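PDB 1O5K: 4-hydroxy-tetrahydrodipicolinate synthase from Thermotoga maritima, which catalyses the condensation of pyruvate with aspartate beta-semialdehyde to 4-hydroxy-tetrahydrodipicolinate, a step of lysine biosynthesis by the diaminopimelate pathway. Local coordinates for residues F14-A20 and V47-I51; M197-D203 and D215-V221. All coordinates share one frame; numbering follows the deposited sequence.

In the fold
Both contacts belong to the wall of one TIM barrel, and their centres lie about 8 Å apart. Interaction 1 comes first along the chain and pairs strand 16-20 with strand 49-52; interaction 2 follows after it has closed and sets the segment 197-203 against strand 216-219. The two meet because strands 16-20 and 216-219 are themselves neighbours in the parallel sheet: Gly18 O lies 2.8 Å from Ser219 N, and Ala20 N lies 2.8 Å from Ser219 O, both probable hydrogen bonds. These backbone contacts link the two interactions and join the first barrel strand to the last, close to Thr56 and Ile218, which are predicted to bind pyruvate.

Interaction 1: F14-A20 and V47-I51; sequences FRGVGTA and VNALI
Ile51 N donates to Thr19 O over 2.9 Å in the straightest bond between 14-20 and 47-51, with 166° at the hydrogen. One step back, Thr19 N gives its hydrogen to Ala49 O, standing above the carbonyl plane of its acceptor. Val17 O is gripped mainly by Asn48 N at 2.7 Å, and Ala49 N adds a weak, bent second bond to it. Beyond the regular pairing, the side-chain amide of Asn48 takes over: ND2 reaches Arg15 O at 3.0 Å, nearly in line with the C=O bond, although this acceptor is tilted out of the plane of the Asn48 amide. The guanidinium of Arg15 turns to Asp215 instead.

These bonds pair two adjacent parallel strands of the TIM barrel, 16-20 and 49-52, whose short axes diverge by 32°. Gly16 has backbone angles that call for glycine, and a CB at Gly18 would clash with Phe14 CZ.

Ala49, Ile51 and Ala20 project from the same face of the sheet. There the methyl of Ala49 lies over the Phe14 ring in a CH-pi contact, its CB 3.8 Å from the centroid and closest to CD2. Phe14 CG sits between the backbone N and the carbonyl carbon (chi1 76°), which folds the ring back beneath this methyl; Trp199 also stacks with the ring. Ile51 CD1 comes to 4.1 Å from Gly18 CA.

On the face carrying Thr19 and Leu50, the Thr19 side chain crosses that of Val47 at about a right angle, with Thr19 OG1 3.5 Å from Val47 CG1. The hydroxyl has its polar partners in Ser222 and Gln42, while Leu50 CD2 packs against Thr19 CB.

Interaction 2: M197-D203 and D215-V221; sequences MVWSGND and DGVISVV
Strand 216-219 of the TIM barrel is flanked here by 197-203, which also shares backbone bonds with Ile172 and Glu174, on either side in sequence of Lys173, which carries pyruvate as a Schiff base in this crystal. The two segments run in broadly the same direction, 26° apart, and are bridged at Ser200 and Val217: Ser200 N donates to Gly216 O, and Ser200 O accepts from Ile218 N at 2.9 Å.

At the start of the contact Asp215 binds Val198 twice. Its N donates to Val198 O, and Asp215 OD1 receives Val198 N at 2.9 Å through the anti lone pair. Lys190 and Arg15 form salt bridges with this carboxylate, and Met197 CE lies 3.4 Å from Asp215 CG, the two side chains crossing at about a right angle.

At the far end, Asp203 CG stands beside its own backbone N (chi1 -72°), with the carboxylate turned to the end of the strand. Ser219 OG donates to OD1, and OD2 accepts both Val220 N and Val221 N. With an alanine here, the two amides and the Ser219 hydroxyl would probably lose the carboxylate they share, leaving the turn after the strand less firmly held.

A water donates to Gly201 O and to Ile218 O, a residue predicted to bind pyruvate. On Asp203 OD2, Val220 N uses the syn lone pair, whereas Val221 N arrives 45° out of the carboxylate plane, at 2.9 Å.

Interaction 1: F14-A20 and V47-I51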
ATOM      1  N   PHE A  14     -20.020  28.017  -1.719  1.00 27.40           N
ATOM      2  CA  PHE A  14     -19.513  28.549  -0.481  1.00 26.03           C
ATOM      3  C   PHE A  14     -18.009  28.452  -0.389  1.00 26.15           C
ATOM      4  O   PHE A  14     -17.387  27.672  -1.123  1.00 24.07           O
ATOM      5  CB  PHE A  14     -20.134  27.804   0.711  1.00 27.31           C
ATOM      6  CG  PHE A  14     -19.549  26.418   0.932  1.00 26.56           C
ATOM      7  CD1 PHE A  14     -18.538  26.206   1.869  1.00 29.69           C
ATOM      8  CD2 PHE A  14     -20.005  25.335   0.206  1.00 29.08           C
ATOM      9  CE1 PHE A  14     -18.002  24.942   2.076  1.00 26.70           C
ATOM     10  CE2 PHE A  14     -19.464  24.091   0.365  1.00 28.88           C
ATOM     11  CZ  PHE A  14     -18.448  23.860   1.306  1.00 27.25           C
ATOM     12  N   ARG A  15     -17.434  29.277   0.487  1.00 24.31           N
ATOM     13  CA  ARG A  15     -16.050  29.112   0.924  1.00 27.73           C
ATOM     14  C   ARG A  15     -16.068  28.972   2.426  1.00 28.75           C
ATOM     15  O   ARG A  15     -16.945  29.533   3.106  1.00 30.60           O
ATOM     16  CB  ARG A  15     -15.176  30.305   0.551  1.00 30.36           C
ATOM     17  CG  ARG A  15     -14.969  30.423  -0.950  1.00 33.31           C
ATOM     18  CD  ARG A  15     -13.894  31.408  -1.301  1.00 43.23           C
ATOM     19  NE  ARG A  15     -12.578  30.782  -1.337  1.00 34.14           N
ATOM     20  CZ  ARG A  15     -11.441  31.366  -0.952  1.00 43.84           C
ATOM     21  NH1 ARG A  15     -11.432  32.602  -0.448  1.00 54.36           N
ATOM     22  NH2 ARG A  15     -10.302  30.700  -1.052  1.00 48.93           N
ATOM     23  N   GLY A  16     -15.103  28.221   2.949  1.00 25.45           N
ATOM     24  CA  GLY A  16     -15.062  27.951   4.366  1.00 28.51           C
ATOM     25  C   GLY A  16     -15.607  26.573   4.647  1.00 26.02           C
ATOM     26  O   GLY A  16     -15.206  25.631   3.986  1.00 25.34           O
ATOM     27  N   VAL A  17     -16.537  26.476   5.615  1.00 24.65           N
ATOM     28  CA  VAL A  17     -16.936  25.181   6.179  1.00 23.96           C
ATOM     29  C   VAL A  17     -18.364  24.847   5.771  1.00 24.16           C
ATOM     30  O   VAL A  17     -19.280  25.665   5.981  1.00 25.52           O
ATOM     31  CB  VAL A  17     -16.875  25.186   7.709  1.00 24.62           C
ATOM     32  CG1 VAL A  17     -17.349  23.826   8.241  1.00 25.83           C
ATOM     33  CG2 VAL A  17     -15.474  25.480   8.150  1.00 27.22           C
ATOM     34  N   GLY A  18     -18.516  23.680   5.159  1.00 25.40           N
ATOM     35  CA  GLY A  18     -19.790  23.062   4.862  1.00 23.99           C
ATOM     36  C   GLY A  18     -19.878  21.799   5.695  1.00 25.27           C
ATOM     37  O   GLY A  18     -19.033  20.930   5.578  1.00 27.08           O
ATOM     38  N   THR A  19     -20.859  21.737   6.596  1.00 25.49           N
ATOM     39  CA  THR A  19     -20.981  20.565   7.486  1.00 24.60           C
ATOM     40  C   THR A  19     -21.662  19.403   6.809  1.00 23.46           C
ATOM     41  O   THR A  19     -22.728  19.556   6.315  1.00 25.19           O
ATOM     42  CB  THR A  19     -21.747  20.941   8.713  1.00 25.38           C
ATOM     43  OG1 THR A  19     -20.959  21.910   9.471  1.00 24.66           O
ATOM     44  CG2 THR A  19     -21.935  19.763   9.666  1.00 29.17           C
ATOM     45  N   ALA A  20     -21.018  18.240   6.824  1.00 23.85           N
ATOM     46  CA  ALA A  20     -21.633  17.007   6.318  1.00 24.89           C
ATOM     47  C   ALA A  20     -22.409  16.473   7.514  1.00 24.14           C
ATOM     48  O   ALA A  20     -21.889  15.771   8.370  1.00 24.98           O
ATOM     49  CB  ALA A  20     -20.584  16.039   5.858  1.00 27.38           C
ATOM     50  N   VAL A  47     -21.170  28.305  10.236  1.00 26.17           N
ATOM     51  CA  VAL A  47     -20.985  27.391   9.125  1.00 26.32           C
ATOM     52  C   VAL A  47     -21.584  27.986   7.846  1.00 24.02           C
ATOM     53  O   VAL A  47     -22.598  28.672   7.890  1.00 23.21           O
ATOM     54  CB  VAL A  47     -21.572  26.007   9.562  1.00 28.22           C
ATOM     55  CG1 VAL A  47     -21.912  25.106   8.456  1.00 35.97           C
ATOM     56  CG2 VAL A  47     -20.573  25.355  10.521  1.00 26.70           C
ATOM     57  N   ASN A  48     -20.939  27.726   6.710  1.00 23.25           N
ATOM     58  CA  ASN A  48     -21.266  28.392   5.480  1.00 23.87           C
ATOM     59  C   ASN A  48     -22.083  27.571   4.478  1.00 27.03           C
ATOM     60  O   ASN A  48     -22.517  28.107   3.495  1.00 22.42           O
ATOM     61  CB  ASN A  48     -20.006  28.947   4.827  1.00 29.13           C
ATOM     62  CG  ASN A  48     -19.655  30.344   5.416  1.00 38.54           C
ATOM     63  OD1 ASN A  48     -20.535  31.027   5.923  1.00 40.33           O
ATOM     64  ND2 ASN A  48     -18.421  30.721   5.377  1.00 38.81           N
ATOM     65  N   ALA A  49     -22.307  26.309   4.781  1.00 22.66           N
ATOM     66  CA  ALA A  49     -23.143  25.378   3.960  1.00 24.84           C
ATOM     67  C   ALA A  49     -23.465  24.147   4.746  1.00 25.85           C
ATOM     68  O   ALA A  49     -22.805  23.836   5.745  1.00 26.69           O
ATOM     69  CB  ALA A  49     -22.420  24.967   2.696  1.00 25.33           C
ATOM     70  N   LEU A  50     -24.554  23.475   4.344  1.00 26.11           N
ATOM     71  CA  LEU A  50     -24.864  22.149   4.872  1.00 23.82           C
ATOM     72  C   LEU A  50     -24.923  21.152   3.730  1.00 26.03           C
ATOM     73  O   LEU A  50     -25.626  21.385   2.713  1.00 26.52           O
ATOM     74  CB  LEU A  50     -26.173  22.089   5.646  1.00 25.46           C
ATOM     75  CG  LEU A  50     -26.319  22.930   6.902  1.00 25.20           C
ATOM     76  CD1 LEU A  50     -27.730  22.881   7.356  1.00 30.36           C
ATOM     77  CD2 LEU A  50     -25.421  22.416   7.996  1.00 32.61           C
ATOM     78  N   ILE A  51     -24.213  20.053   3.927  1.00 25.40           N
ATOM     79  CA  ILE A  51     -24.246  18.903   3.057  1.00 24.03           C
ATOM     80  C   ILE A  51     -25.081  17.841   3.769  1.00 25.41           C
ATOM     81  O   ILE A  51     -24.705  17.325   4.836  1.00 29.12           O
ATOM     82  CB  ILE A  51     -22.851  18.382   2.692  1.00 24.26           C
ATOM     83  CG1 ILE A  51     -22.176  19.323   1.656  1.00 26.23           C
ATOM     84  CG2 ILE A  51     -22.960  17.005   2.120  1.00 25.84           C
ATOM     85  CD1 ILE A  51     -21.801  20.679   2.209  1.00 26.36           C
TER

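Interaction 2: M197-D203 and D215-V221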
ATOM      1  N   MET A 197     -14.219  25.251  -7.593  1.00 24.26           N
ATOM      2  CA  MET A 197     -14.022  25.152  -6.154  1.00 24.01           C
ATOM      3  C   MET A 197     -13.395  23.831  -5.790  1.00 23.16           C
ATOM      4  O   MET A 197     -13.745  22.790  -6.358  1.00 23.88           O
ATOM      5  CB  MET A 197     -15.352  25.269  -5.439  1.00 26.38           C
ATOM      6  CG  MET A 197     -16.102  26.572  -5.758  1.00 29.60           C
ATOM      7  SD  MET A 197     -15.253  28.051  -5.330  1.00 34.94           S
ATOM      8  CE  MET A 197     -15.376  28.007  -3.700  1.00 28.35           C
ATOM      9  N   VAL A 198     -12.495  23.850  -4.798  1.00 20.65           N
ATOM     10  CA  VAL A 198     -11.916  22.636  -4.341  1.00 22.34           C
ATOM     11  C   VAL A 198     -11.961  22.680  -2.808  1.00 23.77           C
ATOM     12  O   VAL A 198     -11.331  23.537  -2.202  1.00 23.08           O
ATOM     13  CB  VAL A 198     -10.479  22.412  -4.824  1.00 24.38           C
ATOM     14  CG1 VAL A 198      -9.997  21.056  -4.261  1.00 28.56           C
ATOM     15  CG2 VAL A 198     -10.403  22.457  -6.295  1.00 22.31           C
ATOM     16  N   TRP A 199     -12.794  21.822  -2.219  1.00 22.49           N
ATOM     17  CA  TRP A 199     -12.946  21.707  -0.773  1.00 23.06           C
ATOM     18  C   TRP A 199     -12.331  20.429  -0.326  1.00 24.54           C
ATOM     19  O   TRP A 199     -12.424  19.356  -1.027  1.00 24.95           O
ATOM     20  CB  TRP A 199     -14.408  21.730  -0.350  1.00 23.71           C
ATOM     21  CG  TRP A 199     -15.222  22.937  -0.790  1.00 24.40           C
ATOM     22  CD1 TRP A 199     -15.245  24.165  -0.221  1.00 27.00           C
ATOM     23  CD2 TRP A 199     -16.069  23.018  -1.946  1.00 22.22           C
ATOM     24  NE1 TRP A 199     -16.089  24.996  -0.902  1.00 23.15           N
ATOM     25  CE2 TRP A 199     -16.639  24.311  -1.953  1.00 23.42           C
ATOM     26  CE3 TRP A 199     -16.475  22.097  -2.923  1.00 27.20           C
ATOM     27  CZ2 TRP A 199     -17.563  24.723  -2.905  1.00 22.20           C
ATOM     28  CZ3 TRP A 199     -17.405  22.488  -3.858  1.00 25.37           C
ATOM     29  CH2 TRP A 199     -17.903  23.808  -3.887  1.00 24.65           C
ATOM     30  N   SER A 200     -11.689  20.464   0.840  1.00 24.26           N
ATOM     31  CA  SER A 200     -11.231  19.232   1.442  1.00 22.96           C
ATOM     32  C   SER A 200     -12.387  18.305   1.886  1.00 19.94           C
ATOM     33  O   SER A 200     -13.402  18.761   2.454  1.00 21.58           O
ATOM     34  CB  SER A 200     -10.379  19.518   2.729  1.00 25.39           C
ATOM     35  OG  SER A 200      -9.885  18.316   3.234  1.00 24.79           O
ATOM     36  N   GLY A 201     -12.207  17.012   1.669  1.00 23.05           N
ATOM     37  CA  GLY A 201     -13.078  15.977   2.162  1.00 23.87           C
ATOM     38  C   GLY A 201     -12.512  15.287   3.388  1.00 26.36           C
ATOM     39  O   GLY A 201     -13.101  14.339   3.893  1.00 28.59           O
ATOM     40  N   ASN A 202     -11.393  15.792   3.911  1.00 24.69           N
ATOM     41  CA  ASN A 202     -10.833  15.291   5.147  1.00 25.92           C
ATOM     42  C   ASN A 202     -10.532  16.432   6.084  1.00 25.08           C
ATOM     43  O   ASN A 202      -9.817  17.369   5.729  1.00 23.11           O
ATOM     44  CB  ASN A 202      -9.524  14.544   4.896  1.00 26.86           C
ATOM     45  CG  ASN A 202      -9.734  13.244   4.191  1.00 31.57           C
ATOM     46  OD1 ASN A 202     -10.364  12.319   4.731  1.00 29.93           O
ATOM     47  ND2 ASN A 202      -9.194  13.137   3.019  1.00 29.41           N
ATOM     48  N   ASP A 203     -11.125  16.400   7.256  1.00 25.68           N
ATOM     49  CA  ASP A 203     -10.859  17.496   8.216  1.00 24.04           C
ATOM     50  C   ASP A 203      -9.362  17.710   8.471  1.00 24.44           C
ATOM     51  O   ASP A 203      -8.887  18.844   8.524  1.00 24.91           O
ATOM     52  CB  ASP A 203     -11.556  17.224   9.525  1.00 27.26           C
ATOM     53  CG  ASP A 203     -13.042  17.398   9.388  1.00 33.99           C
ATOM     54  OD1 ASP A 203     -13.470  18.484   8.980  1.00 34.85           O
ATOM     55  OD2 ASP A 203     -13.824  16.504   9.622  1.00 28.69           O
ATOM     56  N   ASP A 215     -10.533  25.951  -1.145  1.00 22.40           N
ATOM     57  CA  ASP A 215     -11.641  26.790  -0.748  1.00 19.68           C
ATOM     58  C   ASP A 215     -12.335  26.489   0.600  1.00 25.12           C
ATOM     59  O   ASP A 215     -13.295  27.159   0.964  1.00 25.74           O
ATOM     60  CB  ASP A 215     -12.663  26.832  -1.880  1.00 20.93           C
ATOM     61  CG  ASP A 215     -12.047  27.372  -3.112  1.00 21.69           C
ATOM     62  OD1 ASP A 215     -11.743  26.596  -4.033  1.00 23.49           O
ATOM     63  OD2 ASP A 215     -11.683  28.551  -3.158  1.00 25.89           O
ATOM     64  N   GLY A 216     -11.804  25.531   1.350  1.00 24.55           N
ATOM     65  CA  GLY A 216     -12.392  25.158   2.597  1.00 21.83           C
ATOM     66  C   GLY A 216     -12.542  23.669   2.754  1.00 23.18           C
ATOM     67  O   GLY A 216     -11.710  22.881   2.297  1.00 23.67           O
ATOM     68  N   VAL A 217     -13.618  23.278   3.415  1.00 22.48           N
ATOM     69  CA  VAL A 217     -13.819  21.905   3.830  1.00 22.98           C
ATOM     70  C   VAL A 217     -15.283  21.526   3.924  1.00 23.52           C
ATOM     71  O   VAL A 217     -16.110  22.325   4.326  1.00 24.00           O
ATOM     72  CB  VAL A 217     -13.126  21.582   5.184  1.00 22.44           C
ATOM     73  CG1 VAL A 217     -13.605  22.551   6.288  1.00 24.97           C
ATOM     74  CG2 VAL A 217     -13.302  20.101   5.620  1.00 23.68           C
ATOM     75  N   ILE A 218     -15.588  20.315   3.453  1.00 21.35           N
ATOM     76  CA  ILE A 218     -16.870  19.694   3.710  1.00 23.79           C
ATOM     77  C   ILE A 218     -16.567  18.689   4.844  1.00 23.85           C
ATOM     78  O   ILE A 218     -15.892  17.669   4.645  1.00 25.20           O
ATOM     79  CB  ILE A 218     -17.503  19.078   2.473  1.00 22.98           C
ATOM     80  CG1 ILE A 218     -17.893  20.200   1.481  1.00 26.80           C
ATOM     81  CG2 ILE A 218     -18.738  18.250   2.930  1.00 25.53           C
ATOM     82  CD1 ILE A 218     -18.274  19.703   0.056  1.00 23.75           C
ATOM     83  N   SER A 219     -16.999  19.098   6.045  1.00 25.07           N
ATOM     84  CA  SER A 219     -16.466  18.621   7.318  1.00 26.21           C
ATOM     85  C   SER A 219     -17.344  17.642   8.051  1.00 24.98           C
ATOM     86  O   SER A 219     -18.539  17.768   8.093  1.00 27.25           O
ATOM     87  CB  SER A 219     -16.266  19.836   8.241  1.00 25.30           C
ATOM     88  OG  SER A 219     -15.713  19.475   9.495  1.00 25.73           O
ATOM     89  N   VAL A 220     -16.689  16.714   8.721  1.00 24.07           N
ATOM     90  CA  VAL A 220     -17.362  15.844   9.731  1.00 20.98           C
ATOM     91  C   VAL A 220     -17.236  16.486  11.135  1.00 22.77           C
ATOM     92  O   VAL A 220     -18.193  16.571  11.930  1.00 24.10           O
ATOM     93  CB  VAL A 220     -16.702  14.515   9.719  1.00 23.17           C
ATOM     94  CG1 VAL A 220     -17.158  13.637  10.897  1.00 27.68           C
ATOM     95  CG2 VAL A 220     -16.988  13.781   8.370  1.00 26.14           C
ATOM     96  N   VAL A 221     -16.026  16.932  11.448  1.00 24.94           N
ATOM     97  CA  VAL A 221     -15.730  17.540  12.746  1.00 26.52           C
ATOM     98  C   VAL A 221     -16.625  18.716  13.086  1.00 25.47           C
ATOM     99  O   VAL A 221     -16.915  18.947  14.264  1.00 24.12           O
ATOM    100  CB  VAL A 221     -14.211  18.007  12.844  1.00 30.31           C
ATOM    101  CG1 VAL A 221     -13.979  18.654  14.173  1.00 36.28           C
ATOM    102  CG2 VAL A 221     -13.225  16.832  12.702  1.00 33.83           C
TER
HETATM  103  O   HOH W   1     -14.975  15.303   5.859  1.00 30.07           O